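Local coordinates for protein CghA (Chaetomium globosum, PDB 6KBC) that belongs to a two-domain, largely beta-strand family of the calycin clan and binds the ligand WK1 in a pocket that draws residues from both domains, at residues L41-F51 against T63-S71; A181-A192 against A222-M233. All blocks are in the same frame, centred on the assembly; numbering follows the deposited sequence.

Contact 1. Residues L41-F51 against T63-S71; sequences LSPTAVETWLF and TVSFFRDGS. With WK1 ((2S)-3-[(2S,4E)-4-[[(1R,2S,4aR,6S,8R,8aS)-2-[(E)-but-2-en-2-yl]-6,8-dimethyl-1,2,4a,5,6,7,8,8a-octahydronaphthalen-1-yl]-oxidanyl-methylidene]-3,5-bis(oxidanylidene)pyrrolidin-2-yl]-2-methyl-2-oxidanyl-propanoic acid), chain B.
V46-F51 and T63-D69 run antiparallel as the two arms of a beta hairpin, their short axes 4.5 Å apart at 161°, with paired backbone hydrogen bonds at E47/R68, W49/F66 and F51/V64. At the V46 end the first strand follows a type I turn, S42 to A45, and G70 N closes that end on A45 O (2.8 Å). G70 lies so near the turn that its CA comes within 3.4 Å of S42 O, a CA-H...O contact.

Residues alternate between two faces. On that of T48, L50, S65 and F67 lies WK1. S65 OG, placed beside its own backbone N by a chi1 of -72°, donates to WK1 O5 at 2.7 Å. The ring of F67 stands alongside T48, whose OG1 meets the ring edge in plane, 3.3 Å from CE1; the CB of S65 sits over one face of the same ring, toward the rim, and F67 CE1 reaches WK1 C11 at 3.6 Å.

The other face carries large side chains. F51 and F66 meet rim to rim, planes at 87°, with F51 CD1 3.7 Å from F66 CE1. R68, extended from CG to NE, passes its CD by W49 CH2. A water joins R68 NH1 to E47 OE1; R68 also reaches S8 and S100, while E47 forms a salt bridge with R228.

The hairpin is flanked by strand 223-231 along 46-54 and by strand 77-85 along 60-69, while strand 143-150 packs against F51, V64 and F66.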
loop_
_atom_site.group_PDB
_atom_site.type_symbol
_atom_site.label_atom_id
_atom_site.label_comp_id
_atom_site.label_asym_id
_atom_site.label_seq_id
_atom_site.Cartn_x
_atom_site.Cartn_y
_atom_site.Cartn_z
ATOM N N LEU A 41 -22.610 2.566 -0.882
ATOM C CA LEU A 41 -21.437 1.722 -1.068
ATOM C C LEU A 41 -21.875 0.369 -1.617
ATOM O O LEU A 41 -22.690 -0.324 -0.999
ATOM C CB LEU A 41 -20.654 1.557 0.236
ATOM C CG LEU A 41 -19.386 0.693 0.140
ATOM C CD1 LEU A 41 -18.297 1.367 -0.698
ATOM C CD2 LEU A 41 -18.865 0.355 1.528
ATOM N N SER A 42 -21.335 0.008 -2.777
ATOM C CA SER A 42 -21.602 -1.303 -3.347
ATOM C C SER A 42 -21.215 -2.395 -2.353
ATOM O O SER A 42 -20.186 -2.287 -1.676
ATOM C CB SER A 42 -20.831 -1.493 -4.653
ATOM O OG SER A 42 -20.809 -2.863 -5.024
ATOM N N PRO A 43 -22.014 -3.458 -2.234
ATOM C CA PRO A 43 -21.688 -4.518 -1.269
ATOM C C PRO A 43 -20.491 -5.370 -1.669
ATOM O O PRO A 43 -20.070 -6.212 -0.870
ATOM C CB PRO A 43 -22.972 -5.356 -1.224
ATOM C CG PRO A 43 -23.594 -5.146 -2.562
ATOM C CD PRO A 43 -23.271 -3.723 -2.952
ATOM N N THR A 44 -19.938 -5.195 -2.868
ATOM C CA THR A 44 -18.731 -5.917 -3.262
ATOM C C THR A 44 -17.564 -4.978 -3.522
ATOM O O THR A 44 -16.533 -5.419 -4.046
ATOM C CB THR A 44 -18.967 -6.760 -4.516
ATOM O OG1 THR A 44 -19.304 -5.893 -5.604
ATOM C CG2 THR A 44 -20.093 -7.762 -4.285
ATOM N N ALA A 45 -17.708 -3.697 -3.204
ATOM C CA ALA A 45 -16.649 -2.743 -3.478
ATOM C C ALA A 45 -15.776 -2.549 -2.246
ATOM O O ALA A 45 -16.178 -2.813 -1.109
ATOM C CB ALA A 45 -17.218 -1.398 -3.929
ATOM N N VAL A 46 -14.556 -2.095 -2.490
ATOM C CA VAL A 46 -13.646 -1.708 -1.421
ATOM C C VAL A 46 -12.879 -0.485 -1.883
ATOM O O VAL A 46 -12.395 -0.436 -3.018
ATOM C CB VAL A 46 -12.704 -2.857 -1.008
ATOM C CG1 VAL A 46 -11.815 -3.275 -2.161
ATOM C CG2 VAL A 46 -11.841 -2.414 0.170
ATOM N N GLU A 47 -12.829 0.527 -1.026
ATOM C CA GLU A 47 -12.027 1.712 -1.253
ATOM C C GLU A 47 -10.983 1.786 -0.152
ATOM O O GLU A 47 -11.271 1.475 1.010
ATOM C CB GLU A 47 -12.893 2.974 -1.270
ATOM C CG GLU A 47 -13.960 2.921 -2.347
ATOM C CD GLU A 47 -14.304 4.281 -2.909
ATOM O OE1 GLU A 47 -15.458 4.716 -2.736
ATOM O OE2 GLU A 47 -13.437 4.894 -3.553
ATOM N N THR A 48 -9.768 2.167 -0.531
ATOM C CA THR A 48 -8.633 2.179 0.378
ATOM C C THR A 48 -7.854 3.469 0.198
ATOM O O THR A 48 -7.546 3.865 -0.931
ATOM C CB THR A 48 -7.714 0.970 0.139
ATOM O OG1 THR A 48 -8.498 -0.228 0.126
ATOM C CG2 THR A 48 -6.664 0.873 1.239
ATOM N N TRP A 49 -7.563 4.129 1.315
ATOM C CA TRP A 49 -6.607 5.224 1.381
ATOM C C TRP A 49 -5.499 4.778 2.321
ATOM O O TRP A 49 -5.752 4.546 3.507
ATOM C CB TRP A 49 -7.258 6.513 1.901
ATOM C CG TRP A 49 -8.346 7.061 1.015
ATOM C CD1 TRP A 49 -8.245 8.109 0.141
ATOM C CD2 TRP A 49 -9.690 6.587 0.919
ATOM N NE1 TRP A 49 -9.449 8.320 -0.481
ATOM C CE2 TRP A 49 -10.351 7.396 -0.025
ATOM C CE3 TRP A 49 -10.400 5.555 1.539
ATOM C CZ2 TRP A 49 -11.688 7.204 -0.365
ATOM C CZ3 TRP A 49 -11.729 5.368 1.201
ATOM C CH2 TRP A 49 -12.354 6.184 0.256
ATOM N N LEU A 50 -4.288 4.637 1.796
ATOM C CA LEU A 50 -3.170 4.113 2.573
ATOM C C LEU A 50 -2.144 5.207 2.824
ATOM O O LEU A 50 -1.775 5.945 1.906
ATOM C CB LEU A 50 -2.491 2.936 1.850
ATOM C CG LEU A 50 -1.235 2.298 2.475
ATOM C CD1 LEU A 50 -1.177 0.807 2.097
ATOM C CD2 LEU A 50 0.068 3.010 2.048
ATOM N N PHE A 51 -1.648 5.274 4.059
ATOM C CA PHE A 51 -0.604 6.221 4.441
ATOM C C PHE A 51 0.427 5.460 5.252
ATOM O O PHE A 51 0.067 4.719 6.165
ATOM C CB PHE A 51 -1.142 7.391 5.288
ATOM C CG PHE A 51 -2.258 8.169 4.637
ATOM C CD1 PHE A 51 -3.563 7.707 4.688
ATOM C CD2 PHE A 51 -2.000 9.380 4.009
ATOM C CE1 PHE A 51 -4.597 8.439 4.092
ATOM C CE2 PHE A 51 -3.023 10.116 3.418
ATOM C CZ PHE A 51 -4.322 9.640 3.462
ATOM N N THR A 63 1.986 1.854 9.175
ATOM C CA THR A 63 1.103 1.934 8.027
ATOM C C THR A 63 -0.328 1.899 8.532
ATOM O O THR A 63 -0.638 1.224 9.517
ATOM C CB THR A 63 1.368 0.807 7.014
ATOM O OG1 THR A 63 0.628 1.060 5.810
ATOM C CG2 THR A 63 0.981 -0.564 7.581
ATOM N N VAL A 64 -1.179 2.666 7.872
ATOM C CA VAL A 64 -2.605 2.653 8.141
ATOM C C VAL A 64 -3.314 2.607 6.800
ATOM O O VAL A 64 -2.922 3.300 5.853
ATOM C CB VAL A 64 -3.035 3.888 8.973
ATOM C CG1 VAL A 64 -2.606 5.183 8.284
ATOM C CG2 VAL A 64 -4.522 3.873 9.227
ATOM N N SER A 65 -4.326 1.760 6.703
ATOM C CA SER A 65 -5.214 1.760 5.554
ATOM C C SER A 65 -6.591 2.146 6.062
ATOM O O SER A 65 -7.119 1.499 6.972
ATOM C CB SER A 65 -5.243 0.392 4.853
ATOM O OG SER A 65 -4.023 0.170 4.165
ATOM N N PHE A 66 -7.138 3.225 5.512
ATOM C CA PHE A 66 -8.520 3.600 5.758
ATOM C C PHE A 66 -9.392 2.863 4.749
ATOM O O PHE A 66 -9.252 3.066 3.537
ATOM C CB PHE A 66 -8.709 5.108 5.635
ATOM C CG PHE A 66 -7.971 5.902 6.683
ATOM C CD1 PHE A 66 -6.634 6.228 6.509
ATOM C CD2 PHE A 66 -8.618 6.333 7.837
ATOM C CE1 PHE A 66 -5.946 6.981 7.472
ATOM C CE2 PHE A 66 -7.938 7.084 8.800
ATOM C CZ PHE A 66 -6.603 7.401 8.615
ATOM N N PHE A 67 -10.286 2.017 5.251
ATOM C CA PHE A 67 -11.091 1.129 4.429
ATOM C C PHE A 67 -12.559 1.539 4.441
ATOM O O PHE A 67 -13.115 1.869 5.494
ATOM C CB PHE A 67 -11.006 -0.318 4.927
ATOM C CG PHE A 67 -9.716 -1.015 4.610
ATOM C CD1 PHE A 67 -9.248 -1.090 3.308
ATOM C CD2 PHE A 67 -8.998 -1.649 5.614
ATOM C CE1 PHE A 67 -8.065 -1.771 3.013
ATOM C CE2 PHE A 67 -7.821 -2.330 5.327
ATOM C CZ PHE A 67 -7.356 -2.391 4.026
ATOM N N ARG A 68 -13.174 1.503 3.262
ATOM C CA ARG A 68 -14.611 1.300 3.105
ATOM C C ARG A 68 -14.767 -0.009 2.339
ATOM O O ARG A 68 -14.480 -0.063 1.139
ATOM C CB ARG A 68 -15.263 2.460 2.355
ATOM C CG ARG A 68 -15.310 3.781 3.108
ATOM C CD ARG A 68 -15.763 4.850 2.153
ATOM N NE ARG A 68 -16.101 6.106 2.810
ATOM C CZ ARG A 68 -16.742 7.097 2.202
ATOM N NH1 ARG A 68 -17.109 6.956 0.935
ATOM N NH2 ARG A 68 -17.019 8.224 2.849
ATOM N N ASP A 69 -15.193 -1.062 3.029
ATOM C CA ASP A 69 -15.300 -2.401 2.448
ATOM C C ASP A 69 -16.763 -2.838 2.498
ATOM O O ASP A 69 -17.273 -3.215 3.560
ATOM C CB ASP A 69 -14.390 -3.385 3.184
ATOM C CG ASP A 69 -14.276 -4.739 2.478
ATOM O OD1 ASP A 69 -15.103 -5.036 1.590
ATOM O OD2 ASP A 69 -13.354 -5.514 2.816
ATOM N N GLY A 70 -17.428 -2.796 1.341
ATOM C CA GLY A 70 -18.834 -3.162 1.293
ATOM C C GLY A 70 -19.071 -4.598 1.710
ATOM O O GLY A 70 -20.032 -4.899 2.421
ATOM N N SER A 71 -18.173 -5.498 1.317
ATOM C CA SER A 71 -18.375 -6.917 1.598
ATOM C C SER A 71 -18.294 -7.272 3.073
ATOM O O SER A 71 -18.738 -8.359 3.451
ATOM C CB SER A 71 -17.362 -7.767 0.840
ATOM O OG SER A 71 -16.037 -7.467 1.243
HETATM O O WK1 B . -5.434 -6.241 9.248
HETATM C C17 WK1 B . -4.474 -5.612 8.882
HETATM O O1 WK1 B . -3.899 -4.844 9.601
HETATM C C19 WK1 B . -3.956 -5.778 7.512
HETATM O O2 WK1 B . -4.604 -6.785 6.814
HETATM C C18 WK1 B . -2.519 -6.195 7.585
HETATM C C20 WK1 B . -4.223 -4.445 6.871
HETATM C C22 WK1 B . -3.439 -4.282 5.633
HETATM N N WK1 B . -3.443 -2.984 4.986
HETATM C C21 WK1 B . -3.627 -3.138 3.679
HETATM O O5 WK1 B . -3.648 -2.123 2.848
HETATM C C23 WK1 B . -3.724 -5.175 4.533
HETATM O O4 WK1 B . -3.842 -6.485 4.617
HETATM C C24 WK1 B . -3.830 -4.536 3.267
HETATM C C16 WK1 B . -4.073 -5.164 1.973
HETATM O O3 WK1 B . -4.195 -6.434 1.947
HETATM C C9 WK1 B . -4.035 -4.369 0.737
HETATM C C8 WK1 B . -2.506 -4.364 0.457
HETATM C C12 WK1 B . -1.543 -4.219 1.617
HETATM C C13 WK1 B . -1.031 -3.063 1.976
HETATM C C90 WK1 B . -0.092 -2.951 3.128
HETATM C C14 WK1 B . -1.145 -5.416 2.403
HETATM C C7 WK1 B . -2.067 -5.602 -0.265
HETATM C C6 WK1 B . -2.684 -5.944 -1.364
HETATM C C3 WK1 B . -3.968 -5.239 -1.667
HETATM C C4 WK1 B . -4.805 -4.960 -0.436
HETATM C C5 WK1 B . -5.900 -3.999 -0.855
HETATM C C11 WK1 B . -6.883 -3.821 0.258
HETATM C C2 WK1 B . -4.791 -5.802 -2.797
HETATM C C1 WK1 B . -5.660 -4.671 -3.247
HETATM C C10 WK1 B . -6.421 -4.919 -4.507
HETATM C C WK1 B . -6.620 -4.378 -2.135
HETATM O O HOH W 1 -17.379 4.601 -0.691
#

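Contact 2. Residues A181-A192 against A222-M233; sequences AYWFRPIAMANA and AFGGMDRSWLPM. With WK1 ((2S)-3-[(2S,4E)-4-[[(1R,2S,4aR,6S,8R,8aS)-2-[(E)-but-2-en-2-yl]-6,8-dimethyl-1,2,4a,5,6,7,8,8a-octahydronaphthalen-1-yl]-oxidanyl-methylidene]-3,5-bis(oxidanylidene)pyrrolidin-2-yl]-2-methyl-2-oxidanyl-propanoic acid), chain B.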
loop_
_atom_site.group_PDB
_atom_site.type_symbol
_atom_site.label_atom_id
_atom_site.label_comp_id
_atom_site.label_asym_id
_atom_site.label_seq_id
_atom_site.Cartn_x
_atom_site.Cartn_y
_atom_site.Cartn_z
ATOM N N ALA A 181 -9.546 -2.944 -11.646
ATOM C CA ALA A 181 -9.164 -2.808 -10.248
ATOM C C ALA A 181 -8.015 -1.813 -10.172
ATOM O O ALA A 181 -7.090 -1.866 -10.989
ATOM C CB ALA A 181 -8.758 -4.169 -9.659
ATOM N N TYR A 182 -8.077 -0.889 -9.215
ATOM C CA TYR A 182 -7.186 0.265 -9.221
ATOM C C TYR A 182 -6.389 0.333 -7.935
ATOM O O TYR A 182 -6.936 0.155 -6.843
ATOM C CB TYR A 182 -7.953 1.565 -9.449
ATOM C CG TYR A 182 -8.844 1.443 -10.645
ATOM C CD1 TYR A 182 -8.361 1.717 -11.919
ATOM C CD2 TYR A 182 -10.146 0.996 -10.511
ATOM C CE1 TYR A 182 -9.170 1.569 -13.025
ATOM C CE2 TYR A 182 -10.962 0.844 -11.612
ATOM C CZ TYR A 182 -10.473 1.132 -12.860
ATOM O OH TYR A 182 -11.295 0.977 -13.949
ATOM N N TRP A 183 -5.087 0.531 -8.096
ATOM C CA TRP A 183 -4.184 0.822 -6.996
ATOM C C TRP A 183 -3.042 1.623 -7.588
ATOM O O TRP A 183 -2.353 1.153 -8.495
ATOM C CB TRP A 183 -3.667 -0.449 -6.319
ATOM C CG TRP A 183 -2.772 -0.150 -5.166
ATOM C CD1 TRP A 183 -1.548 0.463 -5.211
ATOM C CD2 TRP A 183 -3.030 -0.427 -3.792
ATOM N NE1 TRP A 183 -1.031 0.573 -3.945
ATOM C CE2 TRP A 183 -1.919 0.032 -3.057
ATOM C CE3 TRP A 183 -4.081 -1.039 -3.111
ATOM C CZ2 TRP A 183 -1.845 -0.078 -1.674
ATOM C CZ3 TRP A 183 -4.006 -1.151 -1.747
ATOM C CH2 TRP A 183 -2.898 -0.662 -1.036
ATOM N N PHE A 184 -2.853 2.840 -7.104
ATOM C CA PHE A 184 -1.739 3.641 -7.565
ATOM C C PHE A 184 -1.376 4.591 -6.428
ATOM O O PHE A 184 -1.933 4.510 -5.330
ATOM C CB PHE A 184 -2.096 4.350 -8.878
ATOM C CG PHE A 184 -3.286 5.249 -8.757
ATOM C CD1 PHE A 184 -4.574 4.752 -8.966
ATOM C CD2 PHE A 184 -3.130 6.577 -8.393
ATOM C CE1 PHE A 184 -5.683 5.572 -8.821
ATOM C CE2 PHE A 184 -4.231 7.405 -8.257
ATOM C CZ PHE A 184 -5.505 6.907 -8.473
ATOM N N ARG A 185 -0.454 5.502 -6.691
ATOM C CA ARG A 185 0.172 6.264 -5.615
ATOM C C ARG A 185 -0.019 7.757 -5.830
ATOM O O ARG A 185 0.745 8.386 -6.583
ATOM C CB ARG A 185 1.652 5.897 -5.520
ATOM C CG ARG A 185 1.823 4.453 -5.030
ATOM C CD ARG A 185 3.202 3.892 -5.318
ATOM N NE ARG A 185 3.423 3.707 -6.742
ATOM C CZ ARG A 185 3.056 2.624 -7.423
ATOM N NH1 ARG A 185 2.461 1.616 -6.797
ATOM N NH2 ARG A 185 3.290 2.558 -8.723
ATOM N N PRO A 186 -1.017 8.365 -5.193
ATOM C CA PRO A 186 -1.154 9.829 -5.286
ATOM C C PRO A 186 0.084 10.567 -4.822
ATOM O O PRO A 186 0.423 11.618 -5.385
ATOM C CB PRO A 186 -2.363 10.111 -4.390
ATOM C CG PRO A 186 -3.189 8.871 -4.513
ATOM C CD PRO A 186 -2.161 7.751 -4.496
ATOM N N ILE A 187 0.776 10.055 -3.807
ATOM C CA ILE A 187 2.089 10.565 -3.436
ATOM C C ILE A 187 3.054 9.393 -3.389
ATOM O O ILE A 187 2.978 8.551 -2.482
ATOM C CB ILE A 187 2.084 11.318 -2.103
ATOM C CG1 ILE A 187 1.081 12.472 -2.155
ATOM C CG2 ILE A 187 3.477 11.820 -1.822
ATOM C CD1 ILE A 187 0.757 13.045 -0.793
ATOM N N ALA A 188 3.966 9.354 -4.357
ATOM C CA ALA A 188 4.885 8.234 -4.506
ATOM C C ALA A 188 5.909 8.212 -3.383
ATOM O O ALA A 188 6.260 7.136 -2.881
ATOM C CB ALA A 188 5.582 8.328 -5.862
ATOM N N MET A 189 6.402 9.387 -2.978
ATOM C CA MET A 189 7.510 9.465 -2.035
ATOM C C MET A 189 7.400 10.768 -1.252
ATOM O O MET A 189 7.222 11.839 -1.844
ATOM C CB MET A 189 8.850 9.411 -2.772
ATOM C CG MET A 189 10.075 9.429 -1.873
ATOM S SD MET A 189 10.066 8.128 -0.623
ATOM C CE MET A 189 11.830 8.215 -0.251
ATOM N N ALA A 190 7.525 10.681 0.067
ATOM C CA ALA A 190 7.403 11.855 0.915
ATOM C C ALA A 190 8.384 11.753 2.071
ATOM O O ALA A 190 8.685 10.653 2.548
ATOM C CB ALA A 190 5.979 11.991 1.460
ATOM N N ASN A 191 8.897 12.906 2.512
ATOM C CA ASN A 191 9.439 12.979 3.863
ATOM C C ASN A 191 8.312 12.728 4.837
ATOM O O ASN A 191 7.252 13.349 4.746
ATOM C CB ASN A 191 10.057 14.350 4.170
ATOM C CG ASN A 191 11.300 14.612 3.387
ATOM O OD1 ASN A 191 11.493 15.713 2.866
ATOM N ND2 ASN A 191 12.160 13.604 3.280
ATOM N N ALA A 192 8.529 11.816 5.767
ATOM C CA ALA A 192 7.492 11.443 6.704
ATOM C C ALA A 192 7.901 11.872 8.103
ATOM O O ALA A 192 9.080 11.814 8.467
ATOM C CB ALA A 192 7.227 9.934 6.654
ATOM N N ALA A 222 12.996 9.844 7.463
ATOM C CA ALA A 222 11.892 8.896 7.414
ATOM C C ALA A 222 11.038 9.193 6.189
ATOM O O ALA A 222 10.870 10.351 5.792
ATOM C CB ALA A 222 11.051 8.971 8.686
ATOM N N PHE A 223 10.517 8.142 5.572
ATOM C CA PHE A 223 9.865 8.293 4.283
ATOM C C PHE A 223 8.605 7.445 4.240
ATOM O O PHE A 223 8.411 6.510 5.028
ATOM C CB PHE A 223 10.816 7.918 3.130
ATOM C CG PHE A 223 11.169 6.446 3.083
ATOM C CD1 PHE A 223 12.229 5.944 3.837
ATOM C CD2 PHE A 223 10.444 5.571 2.289
ATOM C CE1 PHE A 223 12.553 4.587 3.800
ATOM C CE2 PHE A 223 10.762 4.203 2.242
ATOM C CZ PHE A 223 11.814 3.708 3.000
ATOM N N GLY A 224 7.755 7.772 3.284
ATOM C CA GLY A 224 6.520 7.036 3.131
ATOM C C GLY A 224 5.779 7.574 1.935
ATOM O O GLY A 224 6.288 8.418 1.192
ATOM N N GLY A 225 4.574 7.079 1.754
ATOM C CA GLY A 225 3.776 7.528 0.618
ATOM C C GLY A 225 2.310 7.411 0.911
ATOM O O GLY A 225 1.951 6.940 1.976
ATOM N N MET A 226 1.517 7.841 -0.048
ATOM C CA MET A 226 0.056 7.757 0.049
ATOM C C MET A 226 -0.409 6.933 -1.149
ATOM O O MET A 226 -0.031 7.251 -2.244
ATOM C CB MET A 226 -0.572 9.145 0.038
ATOM C CG MET A 226 -2.000 9.125 0.469
ATOM S SD MET A 226 -3.047 8.823 -0.921
ATOM C CE MET A 226 -4.518 8.207 -0.121
ATOM N N ASP A 227 -1.097 5.836 -0.875
ATOM C CA ASP A 227 -1.599 4.928 -1.929
ATOM C C ASP A 227 -3.123 5.014 -1.948
ATOM O O ASP A 227 -3.706 5.127 -0.909
ATOM C CB ASP A 227 -1.123 3.495 -1.735
ATOM C CG ASP A 227 0.367 3.289 -1.934
ATOM O OD1 ASP A 227 1.120 4.165 -1.632
ATOM O OD2 ASP A 227 0.731 2.246 -2.391
ATOM N N ARG A 228 -3.690 4.886 -3.128
ATOM C CA ARG A 228 -5.130 5.014 -3.309
ATOM C C ARG A 228 -5.609 3.847 -4.147
ATOM O O ARG A 228 -5.020 3.551 -5.189
ATOM C CB ARG A 228 -5.482 6.341 -3.987
ATOM C CG ARG A 228 -6.928 6.484 -4.419
ATOM C CD ARG A 228 -7.899 6.468 -3.262
ATOM N NE ARG A 228 -9.201 6.965 -3.709
ATOM C CZ ARG A 228 -10.356 6.313 -3.583
ATOM N NH1 ARG A 228 -10.410 5.122 -3.012
ATOM N NH2 ARG A 228 -11.476 6.870 -4.029
ATOM N N SER A 229 -6.675 3.198 -3.696
ATOM C CA SER A 229 -7.181 2.017 -4.366
ATOM C C SER A 229 -8.700 2.003 -4.314
ATOM O O SER A 229 -9.315 2.509 -3.368
ATOM C CB SER A 229 -6.643 0.744 -3.725
ATOM O OG SER A 229 -7.234 -0.422 -4.290
ATOM N N TRP A 230 -9.296 1.413 -5.344
ATOM C CA TRP A 230 -10.701 1.034 -5.268
ATOM C C TRP A 230 -10.966 -0.100 -6.249
ATOM O O TRP A 230 -10.363 -0.166 -7.320
ATOM C CB TRP A 230 -11.619 2.233 -5.530
ATOM C CG TRP A 230 -11.603 2.733 -6.935
ATOM C CD1 TRP A 230 -12.459 2.386 -7.942
ATOM C CD2 TRP A 230 -10.705 3.703 -7.488
ATOM N NE1 TRP A 230 -12.139 3.075 -9.090
ATOM C CE2 TRP A 230 -11.062 3.883 -8.838
ATOM C CE3 TRP A 230 -9.622 4.423 -6.977
ATOM C CZ2 TRP A 230 -10.378 4.756 -9.681
ATOM C CZ3 TRP A 230 -8.952 5.286 -7.809
ATOM C CH2 TRP A 230 -9.331 5.449 -9.147
ATOM N N LEU A 231 -11.870 -0.993 -5.855
ATOM C CA LEU A 231 -12.256 -2.179 -6.612
ATOM C C LEU A 231 -13.758 -2.356 -6.459
ATOM O O LEU A 231 -14.274 -2.238 -5.338
ATOM C CB LEU A 231 -11.570 -3.444 -6.086
ATOM C CG LEU A 231 -10.117 -3.692 -6.404
ATOM C CD1 LEU A 231 -9.254 -2.953 -5.381
ATOM C CD2 LEU A 231 -9.890 -5.198 -6.334
ATOM N N PRO A 232 -14.477 -2.663 -7.538
ATOM C CA PRO A 232 -15.913 -2.957 -7.421
ATOM C C PRO A 232 -16.227 -4.417 -7.143
ATOM O O PRO A 232 -17.405 -4.775 -7.083
ATOM C CB PRO A 232 -16.443 -2.549 -8.801
ATOM C CG PRO A 232 -15.313 -2.851 -9.717
ATOM C CD PRO A 232 -14.043 -2.570 -8.941
ATOM N N MET A 233 -15.177 -5.230 -7.010
ATOM C CA MET A 233 -15.313 -6.678 -6.739
ATOM C C MET A 233 -14.476 -7.061 -5.522
ATOM O O MET A 233 -13.532 -6.364 -5.214
ATOM C CB MET A 233 -14.897 -7.516 -7.950
ATOM C CG MET A 233 -13.404 -7.652 -8.148
ATOM S SD MET A 233 -12.582 -6.203 -8.771
ATOM C CE MET A 233 -13.040 -6.180 -10.491
HETATM O O WK1 B . -5.434 -6.241 9.248
HETATM C C17 WK1 B . -4.474 -5.612 8.882
HETATM O O1 WK1 B . -3.899 -4.844 9.601
HETATM C C19 WK1 B . -3.956 -5.778 7.512
HETATM O O2 WK1 B . -4.604 -6.785 6.814
HETATM C C18 WK1 B . -2.519 -6.195 7.585
HETATM C C20 WK1 B . -4.223 -4.445 6.871
HETATM C C22 WK1 B . -3.439 -4.282 5.633
HETATM N N WK1 B . -3.443 -2.984 4.986
HETATM C C21 WK1 B . -3.627 -3.138 3.679
HETATM O O5 WK1 B . -3.648 -2.123 2.848
HETATM C C23 WK1 B . -3.724 -5.175 4.533
HETATM O O4 WK1 B . -3.842 -6.485 4.617
HETATM C C24 WK1 B . -3.830 -4.536 3.267
HETATM C C16 WK1 B . -4.073 -5.164 1.973
HETATM O O3 WK1 B . -4.195 -6.434 1.947
HETATM C C9 WK1 B . -4.035 -4.369 0.737
HETATM C C8 WK1 B . -2.506 -4.364 0.457
HETATM C C12 WK1 B . -1.543 -4.219 1.617
HETATM C C13 WK1 B . -1.031 -3.063 1.976
HETATM C C90 WK1 B . -0.092 -2.951 3.128
HETATM C C14 WK1 B . -1.145 -5.416 2.403
HETATM C C7 WK1 B . -2.067 -5.602 -0.265
HETATM C C6 WK1 B . -2.684 -5.944 -1.364
HETATM C C3 WK1 B . -3.968 -5.239 -1.667
HETATM C C4 WK1 B . -4.805 -4.960 -0.436
HETATM C C5 WK1 B . -5.900 -3.999 -0.855
HETATM C C11 WK1 B . -6.883 -3.821 0.258
HETATM C C2 WK1 B . -4.791 -5.802 -2.797
HETATM C C1 WK1 B . -5.660 -4.671 -3.247
HETATM C C10 WK1 B . -6.421 -4.919 -4.507
HETATM C C WK1 B . -6.620 -4.378 -2.135
HETATM O O HOH W 2 2.557 0.684 -3.920
HETATM O O HOH W 3 2.959 5.861 -2.494
HETATM O O HOH W 4 11.843 12.203 8.522
#
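The long, twice-bulged strand 181-200 pairs here with strand 223-231 in the N-terminal domain. Y182 and F184 form antiparallel hydrogen-bonded pairs with W230 and R228; the chain then turns a corner at P186-A188, and the register slips by one residue on each side of I187.

Y182 O is gripped twice, by W230 N from above the carbonyl plane and by S229 OG in that plane at 2.6 Å. Y182 lays its CB over the six-membered ring of W230, 3.8 Å from the centroid, while its own ring, tilted 24° to the indole, slides off toward the five-membered ring. F184 meets W230 rim to rim, CE1 3.4 Å from CZ3, completing an aromatic cluster.

On the side facing WK1, W183 extends with CG opposite the backbone N (chi1 -178°). Its NE1 donates to the anti side of D227 OD2 at 2.9 Å, which should restrict the indole's rotation, and D227 is itself held by a salt bridge to R246. W183 CZ3 touches WK1 C5 at 3.5 Å, and L231 CD1 touches WK1 C10 at 3.6 Å.

The arrangement is an antiparallel pairing with beta bulges at a corner, one face lining a ligand pocket, in a domain of the calycin clan.

Contacts 1 and 2 are both buried, and their centres lie 13 Å apart. They share a seam: strands 46-54 and 223-231 are neighbours, with L50 N probably bonded to D227 O and F51 packed on M226, so 63-71, 41-51, 222-233 and 181-192 lie side by side in that order, at least before the corner at P186-A188. Contact 1 is a regular hairpin between chain neighbours, whereas contact 2 joins segments further apart in sequence and bends at its bulges. Both border WK1 with different chemistry: contact 1 supplies a hydroxyl donor alongside apolar surface, contact 2 an indole and a leucine. Away from the ligand, T44 OG1 is probably bonded to P232 O.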